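PDB 4Y9I: mycobacterium tuberculosis paralogous family 11 from Mycobacterium smegmatis, which probably catalyses the reduction of quinones to quinols with reduced coenzyme F420 as the electron donor. Local coordinates for residues 37-42 with 108-113; 9-14 with 62-67. One frame throughout, in Å; residues are numbered along the deposited sequence.

Interaction 1: residues 37-42 with 108-113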
ATOM      1  N   ALA A  37      -3.178   2.254  -4.202  1.00  6.57           N
ATOM      2  CA  ALA A  37      -1.828   2.473  -3.718  1.00  5.64           C
ATOM      3  C   ALA A  37      -1.568   1.931  -2.306  1.00  6.35           C
ATOM      4  O   ALA A  37      -2.439   2.036  -1.421  1.00  7.65           O
ATOM      5  CB  ALA A  37      -1.444   3.947  -3.760  1.00  6.75           C
ATOM      6  N   MET A  38      -0.378   1.369  -2.090  1.00  6.89           N
ATOM      7  CA  MET A  38       0.109   0.972  -0.749  1.00  5.35           C
ATOM      8  C   MET A  38       1.172   2.015  -0.395  1.00  6.58           C
ATOM      9  O   MET A  38       2.290   2.044  -1.007  1.00  6.34           O
ATOM     10  CB  MET A  38       0.777  -0.373  -0.800  1.00  5.85           C
ATOM     11  CG  MET A  38      -0.154  -1.516  -1.258  1.00  6.20           C
ATOM     12  SD  MET A  38       0.632  -3.124  -1.362  1.00  7.34           S
ATOM     13  CE  MET A  38       0.666  -3.515   0.361  1.00  5.70           C
ATOM     14  N   VAL A  39       0.905   2.853   0.562  1.00  5.24           N
ATOM     15  CA  VAL A  39       1.899   3.866   1.025  1.00  5.79           C
ATOM     16  C   VAL A  39       2.733   3.215   2.115  1.00  6.86           C
ATOM     17  O   VAL A  39       2.237   2.823   3.159  1.00  8.97           O
ATOM     18  CB  VAL A  39       1.207   5.115   1.523  1.00  4.72           C
ATOM     19  CG1 VAL A  39       2.224   6.105   2.092  1.00  8.25           C
ATOM     20  CG2 VAL A  39       0.341   5.712   0.423  1.00  7.58           C
ATOM     21  N   ALA A  40       4.041   3.026   1.815  1.00  7.01           N
ATOM     22  CA  ALA A  40       4.967   2.328   2.715  1.00  7.19           C
ATOM     23  C   ALA A  40       5.562   3.246   3.803  1.00  9.58           C
ATOM     24  O   ALA A  40       6.759   3.407   3.892  1.00  9.99           O
ATOM     25  CB  ALA A  40       6.083   1.614   1.892  1.00  7.00           C
ATOM     26  N   SER A  41       4.665   3.887   4.562  1.00 10.60           N
ATOM     27  CA  SER A  41       5.054   4.611   5.741  1.00 10.23           C
ATOM     28  C   SER A  41       4.961   3.679   6.875  1.00 11.83           C
ATOM     29  O   SER A  41       4.594   2.529   6.708  1.00 12.92           O
ATOM     30  CB  SER A  41       4.197   5.800   5.938  1.00 10.20           C
ATOM     31  OG  SER A  41       2.837   5.469   5.920  1.00 13.22           O
ATOM     32  N   LYS A  42       5.327   4.164   8.037  1.00 11.31           N
ATOM     33  CA  LYS A  42       5.290   3.405   9.246  1.00 10.46           C
ATOM     34  C   LYS A  42       4.895   4.361  10.377  1.00 13.02           C
ATOM     35  O   LYS A  42       5.612   4.493  11.399  1.00 18.80           O
ATOM     36  CB  LYS A  42       6.651   2.769   9.590  1.00 15.12           C
ATOM     37  CG  LYS A  42       6.458   1.606  10.509  1.00 15.81           C
ATOM     38  CD  LYS A  42       7.726   1.027  11.086  1.00 14.31           C
ATOM     39  CE  LYS A  42       7.381   0.364  12.417  1.00 19.46           C
ATOM     40  NZ  LYS A  42       6.475  -0.768  12.329  1.00 17.32           N
ATOM     41  N   ILE A 108       8.833   8.612   0.687  1.00  8.10           N
ATOM     42  CA  ILE A 108       8.138   7.406   1.179  1.00  7.69           C
ATOM     43  C   ILE A 108       7.763   6.542  -0.043  1.00  5.46           C
ATOM     44  O   ILE A 108       7.112   7.022  -0.959  1.00  8.13           O
ATOM     45  CB  ILE A 108       6.897   7.796   2.027  1.00  7.29           C
ATOM     46  CG1 ILE A 108       7.334   8.482   3.308  1.00  7.18           C
ATOM     47  CG2 ILE A 108       6.013   6.602   2.380  1.00  8.10           C
ATOM     48  CD1 ILE A 108       6.246   9.226   4.033  1.00  7.63           C
ATOM     49  N   PRO A 109       8.128   5.256  -0.018  1.00  8.02           N
ATOM     50  CA  PRO A 109       7.758   4.452  -1.205  1.00  8.04           C
ATOM     51  C   PRO A 109       6.251   4.354  -1.331  1.00  9.29           C
ATOM     52  O   PRO A 109       5.553   4.229  -0.302  1.00  9.10           O
ATOM     53  CB  PRO A 109       8.366   3.083  -0.919  1.00 10.15           C
ATOM     54  CG  PRO A 109       9.474   3.363   0.086  1.00 11.25           C
ATOM     55  CD  PRO A 109       8.968   4.521   0.925  1.00  8.11           C
ATOM     56  N   VAL A 110       5.767   4.317  -2.576  1.00  7.69           N
ATOM     57  CA  VAL A 110       4.343   4.082  -2.884  1.00  6.82           C
ATOM     58  C   VAL A 110       4.348   3.040  -3.923  1.00  7.17           C
ATOM     59  O   VAL A 110       4.978   3.221  -5.000  1.00  6.73           O
ATOM     60  CB  VAL A 110       3.627   5.347  -3.382  1.00  6.94           C
ATOM     61  CG1 VAL A 110       2.175   5.117  -3.591  1.00  7.43           C
ATOM     62  CG2 VAL A 110       3.922   6.473  -2.369  1.00  9.01           C
ATOM     63  N   PHE A 111       3.558   1.985  -3.677  1.00  5.49           N
ATOM     64  CA  PHE A 111       3.322   0.947  -4.663  1.00  4.97           C
ATOM     65  C   PHE A 111       1.944   1.123  -5.301  1.00  7.65           C
ATOM     66  O   PHE A 111       0.939   1.328  -4.599  1.00  8.86           O
ATOM     67  CB  PHE A 111       3.357  -0.447  -4.002  1.00  5.78           C
ATOM     68  CG  PHE A 111       4.671  -0.830  -3.402  1.00  5.40           C
ATOM     69  CD1 PHE A 111       5.051  -0.330  -2.170  1.00  7.47           C
ATOM     70  CD2 PHE A 111       5.574  -1.656  -4.090  1.00  8.38           C
ATOM     71  CE1 PHE A 111       6.285  -0.644  -1.630  1.00 11.09           C
ATOM     72  CE2 PHE A 111       6.835  -1.941  -3.542  1.00  9.91           C
ATOM     73  CZ  PHE A 111       7.184  -1.470  -2.302  1.00 11.04           C
ATOM     74  N   ILE A 112       1.834   0.969  -6.600  1.00  5.97           N
ATOM     75  CA  ILE A 112       0.549   0.789  -7.310  1.00  4.54           C
ATOM     76  C   ILE A 112       0.226  -0.729  -7.320  1.00  7.45           C
ATOM     77  O   ILE A 112       1.143  -1.540  -7.471  1.00  8.13           O
ATOM     78  CB  ILE A 112       0.556   1.387  -8.739  1.00  7.79           C
ATOM     79  CG1 ILE A 112      -0.858   1.488  -9.269  1.00  8.21           C
ATOM     80  CG2 ILE A 112       1.452   0.569  -9.627  1.00  7.29           C
ATOM     81  CD1 ILE A 112      -0.914   2.303 -10.531  1.00  9.80           C
ATOM     82  N   VAL A 113      -1.034  -1.033  -7.111  1.00  6.71           N
ATOM     83  CA  VAL A 113      -1.480  -2.405  -7.194  1.00  5.37           C
ATOM     84  C   VAL A 113      -2.491  -2.505  -8.326  1.00  6.60           C
ATOM     85  O   VAL A 113      -3.472  -1.899  -8.285  1.00  8.96           O
ATOM     86  CB  VAL A 113      -2.033  -2.884  -5.846  1.00  5.27           C
ATOM     87  CG1 VAL A 113      -2.484  -4.311  -5.961  1.00  6.67           C
ATOM     88  CG2 VAL A 113      -0.993  -2.756  -4.756  1.00  7.01           C
TER

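Interaction 2: residues 9-14 with 62-67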
ATOM      1  N   ILE A   9     -10.546   2.198   4.693  1.00  5.37           N
ATOM      2  CA  ILE A   9      -9.395   1.270   4.732  1.00  4.72           C
ATOM      3  C   ILE A   9      -9.606   0.198   3.707  1.00  6.21           C
ATOM      4  O   ILE A   9     -10.739  -0.236   3.471  1.00  7.81           O
ATOM      5  CB  ILE A   9      -9.265   0.700   6.177  1.00  5.90           C
ATOM      6  CG1 ILE A   9      -8.985   1.872   7.166  1.00  9.39           C
ATOM      7  CG2 ILE A   9      -8.236  -0.431   6.270  1.00  7.04           C
ATOM      8  CD1 ILE A   9      -9.171   1.463   8.620  1.00  8.52           C
ATOM      9  N   VAL A  10      -8.525  -0.317   3.146  1.00  4.84           N
ATOM     10  CA  VAL A  10      -8.563  -1.519   2.365  1.00  7.64           C
ATOM     11  C   VAL A  10      -7.517  -2.541   2.875  1.00  7.33           C
ATOM     12  O   VAL A  10      -6.642  -2.196   3.685  1.00  9.48           O
ATOM     13  CB  VAL A  10      -8.310  -1.257   0.897  1.00  8.52           C
ATOM     14  CG1 VAL A  10      -9.420  -0.394   0.317  1.00 11.00           C
ATOM     15  CG2 VAL A  10      -6.941  -0.710   0.671  1.00  9.18           C
ATOM     16  N   LEU A  11      -7.695  -3.794   2.460  1.00  5.75           N
ATOM     17  CA  LEU A  11      -6.777  -4.864   2.877  1.00  4.79           C
ATOM     18  C   LEU A  11      -5.942  -5.406   1.737  1.00  5.56           C
ATOM     19  O   LEU A  11      -6.483  -5.773   0.677  1.00  7.92           O
ATOM     20  CB  LEU A  11      -7.589  -6.055   3.418  1.00  6.73           C
ATOM     21  CG  LEU A  11      -6.734  -7.193   3.983  1.00  8.76           C
ATOM     22  CD1 LEU A  11      -6.182  -6.833   5.335  1.00  9.85           C
ATOM     23  CD2 LEU A  11      -7.585  -8.417   4.094  1.00  7.69           C
ATOM     24  N   PHE A  12      -4.636  -5.431   1.962  1.00  3.09           N
ATOM     25  CA  PHE A  12      -3.694  -6.032   1.002  1.00  5.64           C
ATOM     26  C   PHE A  12      -3.182  -7.296   1.570  1.00  6.03           C
ATOM     27  O   PHE A  12      -2.676  -7.310   2.705  1.00  6.01           O
ATOM     28  CB  PHE A  12      -2.556  -5.085   0.760  1.00  5.52           C
ATOM     29  CG  PHE A  12      -2.998  -3.778   0.086  1.00  5.02           C
ATOM     30  CD1 PHE A  12      -3.158  -3.759  -1.287  1.00  6.79           C
ATOM     31  CD2 PHE A  12      -3.282  -2.658   0.819  1.00  5.31           C
ATOM     32  CE1 PHE A  12      -3.575  -2.600  -1.954  1.00  6.16           C
ATOM     33  CE2 PHE A  12      -3.712  -1.501   0.160  1.00  4.97           C
ATOM     34  CZ  PHE A  12      -3.906  -1.477  -1.235  1.00  5.01           C
ATOM     35  N   THR A  13      -3.296  -8.392   0.823  1.00  5.67           N
ATOM     36  CA  THR A  13      -2.800  -9.690   1.273  1.00  6.18           C
ATOM     37  C   THR A  13      -1.537 -10.027   0.524  1.00  6.42           C
ATOM     38  O   THR A  13      -1.573 -10.004  -0.676  1.00  8.26           O
ATOM     39  CB  THR A  13      -3.818 -10.816   1.105  1.00  7.97           C
ATOM     40  OG1 THR A  13      -5.024 -10.448   1.812  1.00  9.19           O
ATOM     41  CG2 THR A  13      -3.288 -12.103   1.687  1.00 10.93           C
ATOM     42  N   THR A  14      -0.490 -10.271   1.276  1.00  6.37           N
ATOM     43  CA  THR A  14       0.826 -10.576   0.784  1.00  6.97           C
ATOM     44  C   THR A  14       1.131 -12.043   1.007  1.00  5.97           C
ATOM     45  O   THR A  14       0.496 -12.722   1.845  1.00  7.56           O
ATOM     46  CB  THR A  14       1.912  -9.666   1.415  1.00  9.01           C
ATOM     47  OG1 THR A  14       2.120 -10.079   2.787  1.00  9.16           O
ATOM     48  CG2 THR A  14       1.587  -8.162   1.305  1.00  9.07           C
ATOM     49  N   SER A  62      -3.100  -9.371  -3.235  1.00  6.18           N
ATOM     50  CA  SER A  62      -4.545  -9.284  -3.394  1.00  6.49           C
ATOM     51  C   SER A  62      -5.092  -8.043  -2.635  1.00  5.97           C
ATOM     52  O   SER A  62      -4.509  -7.591  -1.658  1.00  7.96           O
ATOM     53  CB  SER A  62      -5.264 -10.515  -2.871  1.00  7.72           C
ATOM     54  OG  SER A  62      -4.865 -11.660  -3.582  1.00  8.37           O
ATOM     55  N   VAL A  63      -6.180  -7.521  -3.173  1.00  7.35           N
ATOM     56  CA  VAL A  63      -6.857  -6.384  -2.551  1.00  7.67           C
ATOM     57  C   VAL A  63      -8.292  -6.743  -2.171  1.00  9.49           C
ATOM     58  O   VAL A  63      -9.008  -7.385  -2.934  1.00 11.01           O
ATOM     59  CB  VAL A  63      -6.914  -5.183  -3.520  1.00 10.12           C
ATOM     60  CG1 VAL A  63      -7.312  -3.909  -2.773  1.00  8.44           C
ATOM     61  CG2 VAL A  63      -5.606  -4.949  -4.236  1.00 10.81           C
ATOM     62  N   GLN A  64      -8.706  -6.258  -1.004  1.00  8.69           N
ATOM     63  CA  GLN A  64     -10.116  -6.339  -0.577  1.00  9.64           C
ATOM     64  C   GLN A  64     -10.537  -4.916  -0.201  1.00  7.35           C
ATOM     65  O   GLN A  64      -9.953  -4.273   0.667  1.00  7.23           O
ATOM     66  CB  GLN A  64     -10.364  -7.360   0.543  1.00  8.84           C
ATOM     67  CG  GLN A  64     -11.839  -7.498   0.961  1.00 11.27           C
ATOM     68  CD  GLN A  64     -12.053  -8.491   2.099  1.00 14.15           C
ATOM     69  OE1 GLN A  64     -11.283  -9.417   2.298  1.00 17.07           O
ATOM     70  NE2 GLN A  64     -13.119  -8.258   2.874  1.00 16.23           N
ATOM     71  N   ASP A  65     -11.583  -4.460  -0.896  1.00  7.55           N
ATOM     72  CA  ASP A  65     -12.158  -3.149  -0.689  1.00  7.27           C
ATOM     73  C   ASP A  65     -13.655  -3.348  -0.547  1.00  8.59           C
ATOM     74  O   ASP A  65     -14.321  -3.704  -1.498  1.00  9.84           O
ATOM     75  CB  ASP A  65     -11.831  -2.252  -1.881  1.00  8.19           C
ATOM     76  CG  ASP A  65     -12.349  -0.812  -1.728  1.00  9.71           C
ATOM     77  OD1 ASP A  65     -12.874  -0.431  -0.656  1.00 10.35           O
ATOM     78  OD2 ASP A  65     -12.246  -0.063  -2.739  1.00  9.29           O
ATOM     79  N   GLY A  66     -14.180  -3.125   0.647  1.00 10.74           N
ATOM     80  CA  GLY A  66     -15.562  -3.536   0.901  1.00  9.25           C
ATOM     81  C   GLY A  66     -15.813  -5.043   0.689  1.00  9.76           C
ATOM     82  O   GLY A  66     -15.097  -5.881   1.234  1.00 14.10           O
ATOM     83  N   ASP A  67     -16.769  -5.319  -0.166  0.55 17.92           N
ATOM     84  CA  ASP A  67     -17.078  -6.693  -0.471  0.55 22.40           C
ATOM     85  C   ASP A  67     -16.359  -7.240  -1.699  0.55 22.67           C
ATOM     86  O   ASP A  67     -16.426  -8.408  -1.994  0.55 25.57           O
ATOM     87  CB  ASP A  67     -18.581  -6.829  -0.627  0.55 24.57           C
ATOM     88  CG  ASP A  67     -19.250  -6.919   0.695  0.55 28.74           C
ATOM     89  OD1 ASP A  67     -18.759  -7.681   1.498  0.55 23.06           O
ATOM     90  OD2 ASP A  67     -20.237  -6.215   0.923  0.55 25.74           O
TER
HETATM   91  O   HOH W   1     -13.002  -1.008   2.152  1.00  9.73           O
HETATM   92  O   HOH W   2      -2.939 -12.705  -2.288  1.00 31.71           O

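Interaction 1: residues 37-42 with 108-113
Met38 O is approached by three groups of the opposite strand. Phe111 N gives Met38 O a nearly straight hydrogen bond (3.0 Å, 172° at the hydrogen). The CA-H of Val110 adds a longer contact, Val110 CA to Met38 O 3.4 Å, and the Phe111 ring turns its edge to the same oxygen, with CD1 3.8 Å from Met38 O in the plane of the ring. The return bond is shorter: Met38 N donates to Phe111 O at 2.8 Å, and Ala37 CA also lies 3.1 Å from Phe111 O in a CA-H...O contact. Strands 35-39 and 110-113 are thus antiparallel neighbours in a six-stranded barrel, with Met38 and Phe111 as a hydrogen-bonded pair whose side chains lie on the same face of the sheet as Val113, the face on which Val55 of helix 51-57 meets Phe111. Met38 CG stands beside its own backbone N (chi1 -61°), and the thioether reaches Val113, SD to CG2 3.8 Å, before the bend at chi3 carries CE away. Ala37, Val39 and Val110 occupy the other face, where Tyr97 of helix 96-102 packs on Val39. Here the CG1 branch of Val39, anti to the backbone N (chi1 176°), meets Ile108 CG2 at 3.8 Å, the two side chains crossing at a slant. Past the strand end, Ala40 N still bonds to Pro109 O at 2.9 Å. Ala40 is also the centre of an inverse gamma turn, closed by a weak bond from Ser41 N to Val39 O, while its CB touches the ring of Pro109 and the edge of Phe111.

Interaction 2: residues 9-14 with 62-67
The Phe12 ring lies alongside Val63, the two side chains pointing the same way into the barrel. Phe12 CG, anti to its own carbonyl carbon (chi1 -64°), starts the ring off on the side of the backbone N, and the CE1 corner sits against both methyls, with Phe12 CE1 3.9 Å from Val63 CG2 and 4.0 Å from Val63 CG1; CD1 touches the CG2 methyl as well. Tyr36 of strand 35-39 packs on both Phe12 and Val63. The second flat group, the Asp65 carboxylate, is met by one methyl: Val10 CG1 lies 3.6 Å from Asp65 OD1 and about as near to CG, the two side chains crossing. OD2 of Asp65 is held elsewhere, by a salt bridge to Arg29 and a hydrogen bond to Tyr36 OH, so a buried acid has a cation and a hydroxyl on one oxygen, which would probably favour its ionised form. Strands 9-15 and 60-65 come first and last in the order across the antiparallel sheet, and their pairing closes it into a barrel of the split-barrel type known from FMN-binding relatives. Leu11 and Gln64 exchange two bonds, Leu11 N to Gln64 O at 2.9 Å, almost straight at 175°, and Gln64 N to Leu11 O at 2.8 Å. Thr13 and Ser62 do likewise. Ser62 O takes Thr13 N at 2.9 Å and also receives a CA-H contact from Phe12 CA at 3.2 Å. Where direct pairing stops, a water continues it, donating to Ile9 O and Asp65 OD1 and accepting from Gly66 N. On the outer face, Gln64 NE2 bonds to His3 O.

Interactions 1 and 2 belong to one closed sheet, and although their centres are 14 Å apart their side chains meet inside the barrel. Met38 CE, beyond the bend of its chain, lies 3.6 Å from Phe12 CB. Val113 fits against both strands of interaction 2: its CG1 is 3.6 Å from Val63 CG2, and its CG2 is 3.8 Å from Phe12 CE1. The far tip of the Phe12 ring approaches the backbone of strand 35-39, with CZ 3.8 Å from Ala37 O. Phe12 and Val63 from the closing seam thereby join Met38 and Val113 in a continuous apolar core.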